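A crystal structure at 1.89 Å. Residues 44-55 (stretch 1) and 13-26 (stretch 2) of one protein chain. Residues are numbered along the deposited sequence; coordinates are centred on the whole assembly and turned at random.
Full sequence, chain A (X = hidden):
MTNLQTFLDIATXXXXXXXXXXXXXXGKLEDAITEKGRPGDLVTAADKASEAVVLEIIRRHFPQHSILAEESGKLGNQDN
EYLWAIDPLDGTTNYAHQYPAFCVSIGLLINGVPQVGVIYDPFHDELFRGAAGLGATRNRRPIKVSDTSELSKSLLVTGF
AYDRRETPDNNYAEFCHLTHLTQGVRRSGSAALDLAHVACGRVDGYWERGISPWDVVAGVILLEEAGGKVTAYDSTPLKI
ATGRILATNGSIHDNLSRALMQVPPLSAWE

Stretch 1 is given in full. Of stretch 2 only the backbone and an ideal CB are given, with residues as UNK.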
# COMPACT_ATOMS: atom_id res chain seq x y z
N THR A 44 16.93 -3.10 20.05
CA THR A 44 17.91 -2.16 20.57
C THR A 44 18.73 -1.57 19.43
O THR A 44 18.96 -0.36 19.38
CB THR A 44 18.82 -2.85 21.59
OG1 THR A 44 18.08 -3.13 22.78
CG2 THR A 44 20.02 -1.97 21.93
N ALA A 45 19.15 -2.43 18.49
CA ALA A 45 19.85 -1.96 17.31
C ALA A 45 18.94 -1.10 16.43
O ALA A 45 19.38 -0.06 15.92
CB ALA A 45 20.40 -3.15 16.52
N ALA A 46 17.69 -1.52 16.25
CA ALA A 46 16.77 -0.76 15.40
C ALA A 46 16.60 0.66 15.91
O ALA A 46 16.67 1.63 15.14
CB ALA A 46 15.42 -1.47 15.33
N ASP A 47 16.37 0.80 17.22
CA ASP A 47 16.25 2.11 17.84
C ASP A 47 17.52 2.94 17.66
O ASP A 47 17.46 4.14 17.38
CB ASP A 47 15.91 1.92 19.31
CG ASP A 47 16.09 3.18 20.12
OD1 ASP A 47 17.24 3.47 20.54
OD2 ASP A 47 15.08 3.91 20.33
N LYS A 48 18.68 2.31 17.84
CA LYS A 48 19.94 3.02 17.69
C LYS A 48 20.23 3.32 16.22
O LYS A 48 20.74 4.40 15.90
CB LYS A 48 21.06 2.20 18.32
CG LYS A 48 22.44 2.78 18.14
CD LYS A 48 23.43 2.18 19.12
CE LYS A 48 24.28 3.27 19.75
NZ LYS A 48 23.43 4.29 20.44
N ALA A 49 19.89 2.40 15.32
CA ALA A 49 20.12 2.64 13.90
C ALA A 49 19.25 3.78 13.38
O ALA A 49 19.68 4.58 12.54
CB ALA A 49 19.87 1.37 13.10
N SER A 50 18.02 3.87 13.88
CA SER A 50 17.14 4.97 13.49
C SER A 50 17.70 6.31 13.95
O SER A 50 17.74 7.27 13.18
CB SER A 50 15.74 4.75 14.06
OG SER A 50 14.91 5.88 13.87
N GLU A 51 18.18 6.37 15.19
CA GLU A 51 18.72 7.61 15.73
C GLU A 51 19.94 8.09 14.94
O GLU A 51 20.07 9.28 14.66
CB GLU A 51 19.09 7.43 17.21
CG GLU A 51 19.67 8.67 17.86
CD GLU A 51 19.87 8.52 19.36
OE1 GLU A 51 21.01 8.22 19.78
OE2 GLU A 51 18.90 8.70 20.12
N ALA A 52 20.84 7.16 14.59
CA ALA A 52 22.02 7.55 13.82
C ALA A 52 21.63 8.18 12.48
O ALA A 52 22.24 9.16 12.06
CB ALA A 52 22.92 6.33 13.59
N VAL A 53 20.62 7.62 11.82
CA VAL A 53 20.14 8.18 10.55
C VAL A 53 19.58 9.58 10.76
O VAL A 53 19.87 10.50 9.99
CB VAL A 53 19.11 7.24 9.91
CG1 VAL A 53 18.36 7.95 8.80
CG2 VAL A 53 19.80 6.01 9.36
N VAL A 54 18.75 9.76 11.79
CA VAL A 54 18.15 11.07 12.06
C VAL A 54 19.24 12.09 12.38
O VAL A 54 19.25 13.20 11.83
CB VAL A 54 17.12 10.99 13.19
CG1 VAL A 54 16.60 12.38 13.50
CG2 VAL A 54 15.97 10.08 12.81
N LEU A 55 20.15 11.74 13.28
CA LEU A 55 21.18 12.69 13.70
C LEU A 55 22.05 13.10 12.53
O LEU A 55 22.34 14.29 12.35
CB LEU A 55 22.03 12.08 14.82
CG LEU A 55 21.31 11.91 16.16
CD1 LEU A 55 22.26 11.36 17.22
CD2 LEU A 55 20.74 13.23 16.60
N UNK A 13 12.46 14.34 5.44
CA UNK A 13 13.38 13.36 4.88
C UNK A 13 14.07 12.55 5.97
O UNK A 13 14.28 11.35 5.83
CB UNK A 13 14.42 14.06 4.01
N UNK A 14 14.39 13.19 7.10
CA UNK A 14 14.97 12.45 8.22
C UNK A 14 13.99 11.41 8.75
O UNK A 14 14.38 10.28 9.04
CB UNK A 14 15.38 13.41 9.34
N UNK A 15 12.71 11.77 8.84
CA UNK A 15 11.71 10.83 9.34
C UNK A 15 11.50 9.67 8.38
O UNK A 15 11.37 8.51 8.82
CB UNK A 15 10.38 11.55 9.58
N UNK A 16 11.46 9.95 7.07
CA UNK A 16 11.27 8.88 6.10
C UNK A 16 12.48 7.96 6.03
O UNK A 16 12.33 6.74 5.93
CB UNK A 16 10.98 9.47 4.72
N UNK A 17 13.69 8.54 6.09
CA UNK A 17 14.89 7.71 6.05
C UNK A 17 14.96 6.81 7.28
O UNK A 17 15.26 5.61 7.16
CB UNK A 17 16.14 8.58 5.96
N UNK A 18 14.67 7.37 8.45
CA UNK A 18 14.68 6.59 9.68
C UNK A 18 13.56 5.56 9.69
O UNK A 18 13.75 4.43 10.16
CB UNK A 18 14.56 7.51 10.89
N UNK A 19 12.38 5.93 9.19
CA UNK A 19 11.29 4.97 9.12
C UNK A 19 11.62 3.75 8.28
O UNK A 19 11.23 2.63 8.62
CB UNK A 19 10.04 5.65 8.56
N UNK A 20 12.35 3.95 7.18
CA UNK A 20 12.76 2.83 6.35
C UNK A 20 13.70 1.89 7.10
O UNK A 20 13.63 0.67 6.93
CB UNK A 20 13.43 3.34 5.07
N UNK A 21 14.58 2.45 7.93
CA UNK A 21 15.45 1.61 8.75
C UNK A 21 14.62 0.78 9.73
O UNK A 21 14.86 -0.42 9.90
CB UNK A 21 16.47 2.47 9.51
N UNK A 22 13.64 1.41 10.39
CA UNK A 22 12.79 0.67 11.32
C UNK A 22 12.02 -0.44 10.61
O UNK A 22 11.85 -1.54 11.15
CB UNK A 22 11.81 1.62 12.02
N UNK A 23 11.53 -0.16 9.39
CA UNK A 23 10.83 -1.20 8.63
C UNK A 23 11.76 -2.34 8.24
O UNK A 23 11.31 -3.48 8.09
CB UNK A 23 10.19 -0.60 7.37
N UNK A 24 13.03 -2.04 7.95
CA UNK A 24 13.97 -3.11 7.66
C UNK A 24 14.16 -4.06 8.83
O UNK A 24 14.20 -5.28 8.66
CB UNK A 24 15.32 -2.52 7.26
N UNK A 25 14.31 -3.50 10.04
CA UNK A 25 14.52 -4.31 11.24
C UNK A 25 13.28 -5.09 11.69
O UNK A 25 13.41 -6.13 12.34
CB UNK A 25 14.99 -3.41 12.38
N UNK A 26 12.08 -4.60 11.37
CA UNK A 26 10.86 -5.16 11.94
C UNK A 26 10.59 -6.58 11.46
O UNK A 26 10.63 -6.86 10.26
CB UNK A 26 9.67 -4.27 11.60

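The two helices run nearly antiparallel, at 157°, with axes 8.5 Å apart at their closest. Position 13 lies out of reach of stretch 1, which leaves its identity open; it is Glu 13, whose carboxylate is hydrogen-bonded elsewhere in the structure.

At position 14 CA-to-CB points toward stretch 1, and the ideal CB lies 4.5 Å from Val 54 CG1. A small or modest apolar residue would suit; Ala 14 makes this loose apolar contact. Positions 15 and 16 point away or lie out of reach, so stretch 1 sets no preference; they are Ala 15 and Leu 16.

Position 17 points toward Val 53, its ideal CB already 3.7 Å from Val 53 CG1. An apolar residue fits, and a methyl is enough: Ala 17 packs on that branch.

Position 18 is the tightest. Its CA is 4.8 Å from Ser 50 CA, and the ideal CB lies 3.4 Å from Ser 50 OG and 3.5 Å from Val 54 CG2. With the backbones so near, glycine or alanine is expected. Ala 18 sets its CB against both atoms; Ser 50 OG finds its hydrogen bond elsewhere in the structure.

Position 19 faces away, but an ideal CB would lie 3.2 Å from Ala 15 O, which favours glycine; it is Gly 19. Position 20, out of reach, is Ala 20.

Position 21 points toward stretch 1, but its ideal CB stands 4.8 Å from Ser 50 CA and 4.9 Å from Val 53 CG2. That space calls for a medium aliphatic chain such as valine, isoleucine or leucine. Val 21, with chi1 t, fills it: CG1 reaches Ala 49 CB at 3.7 Å and CG2 reaches Val 53 CG2 at 3.9 Å.

At position 22 the CB points sideways, 5.4 Å from Ser 50 CB, so a longer apolar chain could bend back. Leu 22 does so, bringing CD2 to 3.6 Å from Ala 46 O and 3.7 Å from Ser 50 CB.

Position 25 points toward a shelf of alanines, its ideal CB 3.6 Å from Ala 46 CB. A flat or long apolar side chain could cover it. Tyr 25 lays a ring face over Ala 46, whose CA is 3.7 Å from the ring centroid in a CH-pi contact, while Tyr 25 CE2 lies 3.7 Å from Ala 49 CB. Positions 23, 24 and 26 make no contact; they are Gln 23, Gly 24, where a CB would fit, and Leu 26.

Stretch 2, residues 13-26: EAALAAGAVLQGYL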
# COMPACT_ATOMS: atom_id res chain seq x y z
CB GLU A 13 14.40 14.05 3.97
CG GLU A 13 15.54 13.16 3.45
CD GLU A 13 15.09 12.06 2.48
OE1 GLU A 13 13.93 12.08 2.02
OE2 GLU A 13 15.92 11.17 2.17
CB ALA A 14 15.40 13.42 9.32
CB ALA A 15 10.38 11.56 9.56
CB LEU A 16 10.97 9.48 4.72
CG LEU A 16 9.64 10.22 4.64
CD1 LEU A 16 9.47 10.86 3.27
CD2 LEU A 16 8.48 9.28 4.97
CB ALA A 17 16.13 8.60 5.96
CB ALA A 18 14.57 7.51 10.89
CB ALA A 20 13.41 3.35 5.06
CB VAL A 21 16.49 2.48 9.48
CG1 VAL A 21 17.18 1.69 10.56
CG2 VAL A 21 17.52 3.00 8.46
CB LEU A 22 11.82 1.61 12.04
CG LEU A 22 12.40 2.64 13.01
CD1 LEU A 22 11.28 3.44 13.67
CD2 LEU A 22 13.24 1.96 14.07
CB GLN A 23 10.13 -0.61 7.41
CG GLN A 23 8.80 0.03 7.79
CD GLN A 23 7.87 -0.96 8.51
OE1 GLN A 23 7.56 -0.79 9.69
NE2 GLN A 23 7.43 -2.00 7.79
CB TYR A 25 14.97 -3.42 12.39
CG TYR A 25 16.45 -3.13 12.44
CD1 TYR A 25 17.31 -3.98 13.12
CD2 TYR A 25 16.99 -2.00 11.83
CE1 TYR A 25 18.67 -3.73 13.17
CE2 TYR A 25 18.34 -1.74 11.88
CZ TYR A 25 19.18 -2.61 12.55
OH TYR A 25 20.52 -2.35 12.60
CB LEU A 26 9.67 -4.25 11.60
CG LEU A 26 8.27 -4.67 12.03
CD1 LEU A 26 8.05 -4.45 13.52
CD2 LEU A 26 7.24 -3.90 11.25
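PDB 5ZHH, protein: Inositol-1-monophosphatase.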